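Putative PTS system, cellobiose-specific IIA component (Streptococcus mutans, PDB 3L8R) probably relays a phosphoryl group from HPr toward the sugar-specific IIB component in a phosphotransferase system for cellobiose uptake, as a trimeric, magnesium-binding IIA protein. Local coordinates at residues Ser34-Ser39 against Asn64-Lys69; Arg38-Glu43 against Glu57-Glu62. All coordinates share one frame; numbering follows the deposited sequence.

In the fold
Both contacts join the same two antiparallel helices, 20-49 and 53-82, and lie one after the other along their interface, with centres about 8 Å apart. They meet where Glu66 CG of contact 1 packs on Ile40 CD1 of contact 2 at 3.8 Å. Contact 1 is the deeper one: its centre is about 4 Å from the centre of the chain. It is also nearer the predicted active site: the side chain of Ser34 is about 8 Å from those of His95, the predicted phosphohistidine, and Asp98, the predicted magnesium ligand. The centre of contact 2 is about 11 Å from the chain centre, toward the turn between the helices and away from these sites.

Contact 1. Residues Ser34-Ser39 against Asn64-Lys69; sequences SGNARS and NDELLK
Ala37 CB packs against the Leu67 side chain, 3.7 Å from CG. The same methyl lies 3.7 Å from Leu67 N, 3.9 Å from Leu67 CD2 and 3.9 Å from Glu66 CB, so one small side chain touches two neighbours on the facing helix. Ser34 extends the contact one turn earlier, with its CB 3.8 Å from Leu67 CD2. At the more open margin Asn36 OD1 comes 3.9 Å from Glu66 CG, set there by its position anti to the carbonyl carbon. The amide and carboxylate planes there are turned 46° apart, and no hydrogen bond crosses between the segments.

Farther out, Glu66 OE1 accepts a hydrogen bond from Lys69 NZ at 3.0 Å through the syn lone pair, a salt bridge within one helical turn. Ser34 OG is hydrogen-bonded to His99 ND1.

The touch of Ala37 on Leu67 N fits a close approach of the helices: their axes come to 8.0 Å and run antiparallel at 160°. Helix 91-118 packs beside this pair to complete the three-helix bundle, with Leu100 and Thr103 touching Leu67. Arg38 points away; its NH1 hydrogen-bonds Thr102 and its NH2 forms a salt bridge with Glu108 of a second subunit.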
ATOM      1  N   SER A  34       9.194  -3.351  -9.913  1.00 18.79           N
ATOM      2  CA  SER A  34       8.726  -3.499  -8.548  1.00 18.54           C
ATOM      3  C   SER A  34       8.201  -4.907  -8.319  1.00 17.39           C
ATOM      4  O   SER A  34       8.411  -5.466  -7.235  1.00 16.93           O
ATOM      5  CB  SER A  34       7.793  -2.356  -8.094  1.00 19.36           C
ATOM      6  OG  SER A  34       6.410  -2.613  -8.380  1.00 23.88           O
ATOM      7  N   GLY A  35       7.626  -5.516  -9.366  1.00 17.58           N
ATOM      8  CA  GLY A  35       7.194  -6.934  -9.320  1.00 18.21           C
ATOM      9  C   GLY A  35       8.386  -7.814  -8.946  1.00 19.78           C
ATOM     10  O   GLY A  35       8.323  -8.661  -8.052  1.00 21.29           O
ATOM     11  N   ASN A  36       9.508  -7.592  -9.610  1.00 20.46           N
ATOM     12  CA  ASN A  36      10.709  -8.329  -9.304  1.00 21.05           C
ATOM     13  C   ASN A  36      11.155  -8.082  -7.869  1.00 21.04           C
ATOM     14  O   ASN A  36      11.497  -9.033  -7.139  1.00 21.32           O
ATOM     15  CB  ASN A  36      11.817  -7.934 -10.255  1.00 21.54           C
ATOM     16  CG  ASN A  36      13.002  -8.878 -10.180  1.00 23.98           C
ATOM     17  OD1 ASN A  36      14.147  -8.473 -10.360  1.00 27.16           O
ATOM     18  ND2 ASN A  36      12.732 -10.141  -9.933  1.00 25.64           N
ATOM     19  N   ALA A  37      11.130  -6.813  -7.446  1.00 19.89           N
ATOM     20  CA  ALA A  37      11.586  -6.485  -6.093  1.00 17.98           C
ATOM     21  C   ALA A  37      10.651  -7.140  -5.124  1.00 17.47           C
ATOM     22  O   ALA A  37      11.089  -7.646  -4.094  1.00 17.53           O
ATOM     23  CB  ALA A  37      11.671  -4.960  -5.860  1.00 17.70           C
ATOM     24  N   ARG A  38       9.361  -7.205  -5.460  1.00 16.60           N
ATOM     25  CA  ARG A  38       8.468  -7.899  -4.556  1.00 16.06           C
ATOM     26  C   ARG A  38       8.786  -9.361  -4.426  1.00 17.01           C
ATOM     27  O   ARG A  38       8.687  -9.919  -3.333  1.00 18.02           O
ATOM     28  CB  ARG A  38       6.999  -7.731  -4.903  1.00 15.55           C
ATOM     29  CG  ARG A  38       6.124  -7.876  -3.669  1.00 13.45           C
ATOM     30  CD  ARG A  38       4.632  -7.963  -4.097  1.00 13.10           C
ATOM     31  NE  ARG A  38       3.718  -7.666  -3.008  1.00  9.51           N
ATOM     32  CZ  ARG A  38       3.220  -6.463  -2.729  1.00  7.66           C
ATOM     33  NH1 ARG A  38       3.486  -5.390  -3.464  1.00  2.42           N
ATOM     34  NH2 ARG A  38       2.393  -6.364  -1.721  1.00  7.70           N
ATOM     35  N   SER A  39       9.137 -10.027  -5.519  1.00 17.79           N
ATOM     36  CA  SER A  39       9.426 -11.445  -5.373  1.00 18.50           C
ATOM     37  C   SER A  39      10.699 -11.616  -4.574  1.00 18.27           C
ATOM     38  O   SER A  39      10.854 -12.600  -3.858  1.00 19.18           O
ATOM     39  CB  SER A  39       9.525 -12.156  -6.719  1.00 19.14           C
ATOM     40  OG  SER A  39      10.743 -11.836  -7.375  1.00 22.89           O
ATOM     41  N   ASN A  64      15.867  -3.852  -2.722  1.00 25.84           N
ATOM     42  CA  ASN A  64      16.164  -2.436  -2.822  1.00 27.28           C
ATOM     43  C   ASN A  64      16.849  -2.007  -4.134  1.00 27.32           C
ATOM     44  O   ASN A  64      16.401  -1.034  -4.767  1.00 28.62           O
ATOM     45  CB  ASN A  64      16.950  -1.951  -1.595  1.00 27.81           C
ATOM     46  CG  ASN A  64      16.614  -0.514  -1.236  1.00 30.19           C
ATOM     47  OD1 ASN A  64      17.506   0.272  -1.000  1.00 34.18           O
ATOM     48  ND2 ASN A  64      15.316  -0.165  -1.210  1.00 30.03           N
ATOM     49  N   ASP A  65      17.890  -2.730  -4.570  1.00 25.83           N
ATOM     50  CA  ASP A  65      18.512  -2.412  -5.843  1.00 25.31           C
ATOM     51  C   ASP A  65      17.482  -2.325  -6.950  1.00 24.61           C
ATOM     52  O   ASP A  65      17.542  -1.405  -7.772  1.00 24.53           O
ATOM     53  CB  ASP A  65      19.559  -3.444  -6.260  1.00 25.18           C
ATOM     54  CG  ASP A  65      20.785  -3.423  -5.386  1.00 27.63           C
ATOM     55  OD1 ASP A  65      21.077  -2.343  -4.785  1.00 26.55           O
ATOM     56  OD2 ASP A  65      21.428  -4.517  -5.297  1.00 27.46           O
ATOM     57  N   GLU A  66      16.568  -3.290  -6.990  1.00 23.21           N
ATOM     58  CA  GLU A  66      15.524  -3.290  -8.004  1.00 23.19           C
ATOM     59  C   GLU A  66      14.453  -2.225  -7.784  1.00 22.86           C
ATOM     60  O   GLU A  66      14.066  -1.493  -8.728  1.00 22.47           O
ATOM     61  CB  GLU A  66      14.894  -4.667  -8.108  1.00 22.92           C
ATOM     62  CG  GLU A  66      15.926  -5.736  -8.192  1.00 23.41           C
ATOM     63  CD  GLU A  66      16.944  -5.505  -9.320  1.00 23.14           C
ATOM     64  OE1 GLU A  66      16.728  -4.695 -10.262  1.00 21.25           O
ATOM     65  OE2 GLU A  66      17.974  -6.176  -9.254  1.00 24.08           O
ATOM     66  N   LEU A  67      13.987  -2.132  -6.539  1.00 22.51           N
ATOM     67  CA  LEU A  67      12.984  -1.141  -6.198  1.00 22.55           C
ATOM     68  C   LEU A  67      13.446   0.231  -6.624  1.00 22.29           C
ATOM     69  O   LEU A  67      12.681   0.966  -7.231  1.00 22.78           O
ATOM     70  CB  LEU A  67      12.659  -1.151  -4.710  1.00 22.71           C
ATOM     71  CG  LEU A  67      11.318  -1.692  -4.236  1.00 23.24           C
ATOM     72  CD1 LEU A  67      11.021  -0.992  -2.916  1.00 20.89           C
ATOM     73  CD2 LEU A  67      10.191  -1.434  -5.261  1.00 20.19           C
ATOM     74  N   LEU A  68      14.694   0.561  -6.338  1.00 22.00           N
ATOM     75  CA  LEU A  68      15.250   1.856  -6.738  1.00 23.26           C
ATOM     76  C   LEU A  68      15.011   2.225  -8.194  1.00 22.40           C
ATOM     77  O   LEU A  68      14.735   3.400  -8.503  1.00 21.28           O
ATOM     78  CB  LEU A  68      16.751   1.927  -6.449  1.00 24.57           C
ATOM     79  CG  LEU A  68      17.142   3.347  -6.053  1.00 29.04           C
ATOM     80  CD1 LEU A  68      17.223   3.410  -4.494  1.00 30.75           C
ATOM     81  CD2 LEU A  68      18.456   3.855  -6.779  1.00 31.78           C
ATOM     82  N   LYS A  69      15.074   1.232  -9.084  1.00 22.14           N
ATOM     83  CA  LYS A  69      14.830   1.521 -10.502  1.00 22.87           C
ATOM     84  C   LYS A  69      13.403   1.988 -10.679  1.00 23.28           C
ATOM     85  O   LYS A  69      13.140   2.939 -11.475  1.00 23.42           O
ATOM     86  CB  LYS A  69      15.108   0.329 -11.406  1.00 23.09           C
ATOM     87  CG  LYS A  69      16.522  -0.231 -11.314  1.00 23.19           C
ATOM     88  CD  LYS A  69      16.581  -1.600 -11.976  1.00 26.76           C
ATOM     89  CE  LYS A  69      18.043  -2.141 -11.992  1.00 27.88           C
ATOM     90  NZ  LYS A  69      18.092  -3.459 -12.693  1.00 30.00           N
TER

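Contact 2. Residues Arg38-Glu43 against Glu57-Glu62; sequences RSIVHE and EQKLQE
Lys59 lies across Ile40 and Glu43 in an antiparallel helical hairpin, part of the three-helix bundle of lactose/cellobiose-type IIA proteins. The local axes are 8.1 Å apart and run 172° to each other. At the root of the lysine, CB lies 4.0 Å from Ile40 CG2. The next atom, Lys59 CG, touches two side chains of the other helix, Ile40 CG2 at 3.8 Å and Glu43 CB at 3.9 Å. Beyond it the chain is bent at chi2 and again at chi4 (80°), and the second bend places NZ where it meets two acids. Glu43 OE1, on the facing helix, is 3.6 Å from Lys59 NZ, a long salt bridge. Both carboxylate oxygens of Glu62, one turn on in the same helix, take weak hydrogen bonds from Lys59 NZ within a salt bridge. Glu43, Lys59 and Glu62 thus form a three-residue salt-bridge network. The lysine charge would be expected to ease the repulsion between the two carboxylates.

Beneath this network the contact is mostly packing of carbon atoms. The Ile40 and Lys59 side chains cross at about a right angle. Ile40 also packs on Ala63. On the buried side Val41 CG1 meets Leu60 CD2 at 4.2 Å, and Leu106 of helix 91-118 touches Val41. His42 faces another way and bonds to Glu108 of a second subunit.

Ile40 CG2, anti to the backbone N, also approaches the backbone of the facing helix, where it lies 3.3 Å from Lys59 O.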
ATOM      1  N   ARG A  38       9.361  -7.205  -5.460  1.00 16.60           N
ATOM      2  CA  ARG A  38       8.468  -7.899  -4.556  1.00 16.06           C
ATOM      3  C   ARG A  38       8.786  -9.361  -4.426  1.00 17.01           C
ATOM      4  O   ARG A  38       8.687  -9.919  -3.333  1.00 18.02           O
ATOM      5  CB  ARG A  38       6.999  -7.731  -4.903  1.00 15.55           C
ATOM      6  CG  ARG A  38       6.124  -7.876  -3.669  1.00 13.45           C
ATOM      7  CD  ARG A  38       4.632  -7.963  -4.097  1.00 13.10           C
ATOM      8  NE  ARG A  38       3.718  -7.666  -3.008  1.00  9.51           N
ATOM      9  CZ  ARG A  38       3.220  -6.463  -2.729  1.00  7.66           C
ATOM     10  NH1 ARG A  38       3.486  -5.390  -3.464  1.00  2.42           N
ATOM     11  NH2 ARG A  38       2.393  -6.364  -1.721  1.00  7.70           N
ATOM     12  N   SER A  39       9.137 -10.027  -5.519  1.00 17.79           N
ATOM     13  CA  SER A  39       9.426 -11.445  -5.373  1.00 18.50           C
ATOM     14  C   SER A  39      10.699 -11.616  -4.574  1.00 18.27           C
ATOM     15  O   SER A  39      10.854 -12.600  -3.858  1.00 19.18           O
ATOM     16  CB  SER A  39       9.525 -12.156  -6.719  1.00 19.14           C
ATOM     17  OG  SER A  39      10.743 -11.836  -7.375  1.00 22.89           O
ATOM     18  N   ILE A  40      11.603 -10.652  -4.660  1.00 17.27           N
ATOM     19  CA  ILE A  40      12.832 -10.812  -3.924  1.00 17.32           C
ATOM     20  C   ILE A  40      12.565 -10.611  -2.455  1.00 17.76           C
ATOM     21  O   ILE A  40      13.165 -11.305  -1.585  1.00 18.33           O
ATOM     22  CB  ILE A  40      13.984  -9.912  -4.414  1.00 16.77           C
ATOM     23  CG1 ILE A  40      14.372 -10.253  -5.850  1.00 14.16           C
ATOM     24  CG2 ILE A  40      15.207 -10.162  -3.567  1.00 19.70           C
ATOM     25  CD1 ILE A  40      14.911  -9.063  -6.590  1.00 11.89           C
ATOM     26  N   VAL A  41      11.658  -9.687  -2.156  1.00 16.42           N
ATOM     27  CA  VAL A  41      11.346  -9.482  -0.754  1.00 16.00           C
ATOM     28  C   VAL A  41      10.786 -10.772  -0.174  1.00 16.60           C
ATOM     29  O   VAL A  41      11.123 -11.142   0.962  1.00 16.46           O
ATOM     30  CB  VAL A  41      10.374  -8.326  -0.514  1.00 15.34           C
ATOM     31  CG1 VAL A  41       9.929  -8.345   0.945  1.00 14.43           C
ATOM     32  CG2 VAL A  41      11.026  -7.011  -0.871  1.00 14.45           C
ATOM     33  N   HIS A  42       9.926 -11.447  -0.949  1.00 17.09           N
ATOM     34  CA  HIS A  42       9.369 -12.729  -0.525  1.00 18.16           C
ATOM     35  C   HIS A  42      10.444 -13.795  -0.349  1.00 18.68           C
ATOM     36  O   HIS A  42      10.427 -14.527   0.610  1.00 19.10           O
ATOM     37  CB  HIS A  42       8.277 -13.216  -1.459  1.00 18.17           C
ATOM     38  CG  HIS A  42       6.949 -12.616  -1.163  1.00 17.08           C
ATOM     39  ND1 HIS A  42       6.214 -12.971  -0.051  1.00 16.60           N
ATOM     40  CD2 HIS A  42       6.236 -11.663  -1.810  1.00 14.34           C
ATOM     41  CE1 HIS A  42       5.091 -12.270  -0.032  1.00 17.90           C
ATOM     42  NE2 HIS A  42       5.080 -11.468  -1.090  1.00 16.54           N
ATOM     43  N   GLU A  43      11.422 -13.826  -1.232  1.00 20.30           N
ATOM     44  CA  GLU A  43      12.650 -14.599  -0.976  1.00 21.39           C
ATOM     45  C   GLU A  43      13.195 -14.274   0.415  1.00 21.20           C
ATOM     46  O   GLU A  43      13.336 -15.181   1.241  1.00 21.19           O
ATOM     47  CB  GLU A  43      13.703 -14.379  -2.065  1.00 21.33           C
ATOM     48  CG  GLU A  43      13.260 -14.791  -3.455  1.00 23.01           C
ATOM     49  CD  GLU A  43      14.433 -14.974  -4.399  1.00 27.45           C
ATOM     50  OE1 GLU A  43      14.772 -14.073  -5.181  1.00 25.01           O
ATOM     51  OE2 GLU A  43      15.037 -16.061  -4.348  1.00 35.37           O
ATOM     52  N   GLU A  57      18.852 -10.773   4.779  1.00 31.00           N
ATOM     53  CA  GLU A  57      19.375  -9.417   4.808  1.00 31.05           C
ATOM     54  C   GLU A  57      19.885  -8.958   3.455  1.00 31.05           C
ATOM     55  O   GLU A  57      19.633  -7.788   3.053  1.00 30.27           O
ATOM     56  CB  GLU A  57      20.450  -9.224   5.860  1.00 31.52           C
ATOM     57  CG  GLU A  57      20.963  -7.784   5.833  1.00 32.10           C
ATOM     58  CD  GLU A  57      21.807  -7.399   7.028  1.00 34.74           C
ATOM     59  OE1 GLU A  57      22.197  -6.210   7.083  1.00 38.06           O
ATOM     60  OE2 GLU A  57      22.086  -8.253   7.903  1.00 34.76           O
ATOM     61  N   GLN A  58      20.584  -9.881   2.774  1.00 30.68           N
ATOM     62  CA  GLN A  58      21.126  -9.672   1.415  1.00 30.46           C
ATOM     63  C   GLN A  58      20.018  -9.498   0.407  1.00 29.45           C
ATOM     64  O   GLN A  58      20.075  -8.592  -0.425  1.00 29.73           O
ATOM     65  CB  GLN A  58      22.032 -10.847   0.967  1.00 30.86           C
ATOM     66  CG  GLN A  58      23.457 -10.787   1.493  1.00 32.16           C
ATOM     67  CD  GLN A  58      24.166 -12.136   1.482  1.00 36.51           C
ATOM     68  OE1 GLN A  58      23.572 -13.166   1.095  1.00 38.06           O
ATOM     69  NE2 GLN A  58      25.461 -12.147   1.901  1.00 34.33           N
ATOM     70  N   LYS A  59      19.018 -10.370   0.475  1.00 27.90           N
ATOM     71  CA  LYS A  59      17.874 -10.286  -0.413  1.00 27.23           C
ATOM     72  C   LYS A  59      17.095  -8.984  -0.232  1.00 26.68           C
ATOM     73  O   LYS A  59      16.672  -8.352  -1.224  1.00 25.90           O
ATOM     74  CB  LYS A  59      16.982 -11.505  -0.217  1.00 28.17           C
ATOM     75  CG  LYS A  59      17.115 -12.617  -1.308  1.00 30.32           C
ATOM     76  CD  LYS A  59      18.564 -12.925  -1.769  1.00 31.68           C
ATOM     77  CE  LYS A  59      18.571 -14.102  -2.738  1.00 31.94           C
ATOM     78  NZ  LYS A  59      18.198 -13.723  -4.131  1.00 30.90           N
ATOM     79  N   LEU A  60      16.931  -8.550   1.020  1.00 25.81           N
ATOM     80  CA  LEU A  60      16.395  -7.188   1.261  1.00 26.32           C
ATOM     81  C   LEU A  60      17.184  -6.072   0.593  1.00 26.50           C
ATOM     82  O   LEU A  60      16.617  -5.071   0.222  1.00 27.75           O
ATOM     83  CB  LEU A  60      16.142  -6.886   2.746  1.00 25.41           C
ATOM     84  CG  LEU A  60      15.003  -7.731   3.311  1.00 26.14           C
ATOM     85  CD1 LEU A  60      14.929  -7.715   4.830  1.00 25.77           C
ATOM     86  CD2 LEU A  60      13.648  -7.323   2.682  1.00 27.24           C
ATOM     87  N   GLN A  61      18.476  -6.245   0.405  1.00 27.49           N
ATOM     88  CA  GLN A  61      19.262  -5.237  -0.316  1.00 28.94           C
ATOM     89  C   GLN A  61      19.120  -5.350  -1.851  1.00 28.92           C
ATOM     90  O   GLN A  61      19.133  -4.331  -2.578  1.00 29.27           O
ATOM     91  CB  GLN A  61      20.748  -5.267   0.111  1.00 29.38           C
ATOM     92  CG  GLN A  61      21.482  -3.997  -0.278  1.00 34.90           C
ATOM     93  CD  GLN A  61      23.021  -4.106  -0.279  1.00 42.56           C
ATOM     94  OE1 GLN A  61      23.715  -3.132  -0.621  1.00 45.62           O
ATOM     95  NE2 GLN A  61      23.558  -5.277   0.099  1.00 44.18           N
ATOM     96  N   GLU A  62      19.002  -6.569  -2.364  1.00 28.48           N
ATOM     97  CA  GLU A  62      18.762  -6.714  -3.792  1.00 28.63           C
ATOM     98  C   GLU A  62      17.427  -6.140  -4.151  1.00 27.61           C
ATOM     99  O   GLU A  62      17.297  -5.495  -5.179  1.00 27.59           O
ATOM    100  CB  GLU A  62      18.645  -8.162  -4.175  1.00 29.41           C
ATOM    101  CG  GLU A  62      19.867  -8.838  -4.492  1.00 30.84           C
ATOM    102  CD  GLU A  62      19.597 -10.304  -4.539  1.00 35.71           C
ATOM    103  OE1 GLU A  62      18.682 -10.721  -5.331  1.00 36.10           O
ATOM    104  OE2 GLU A  62      20.296 -11.017  -3.776  1.00 35.80           O
TER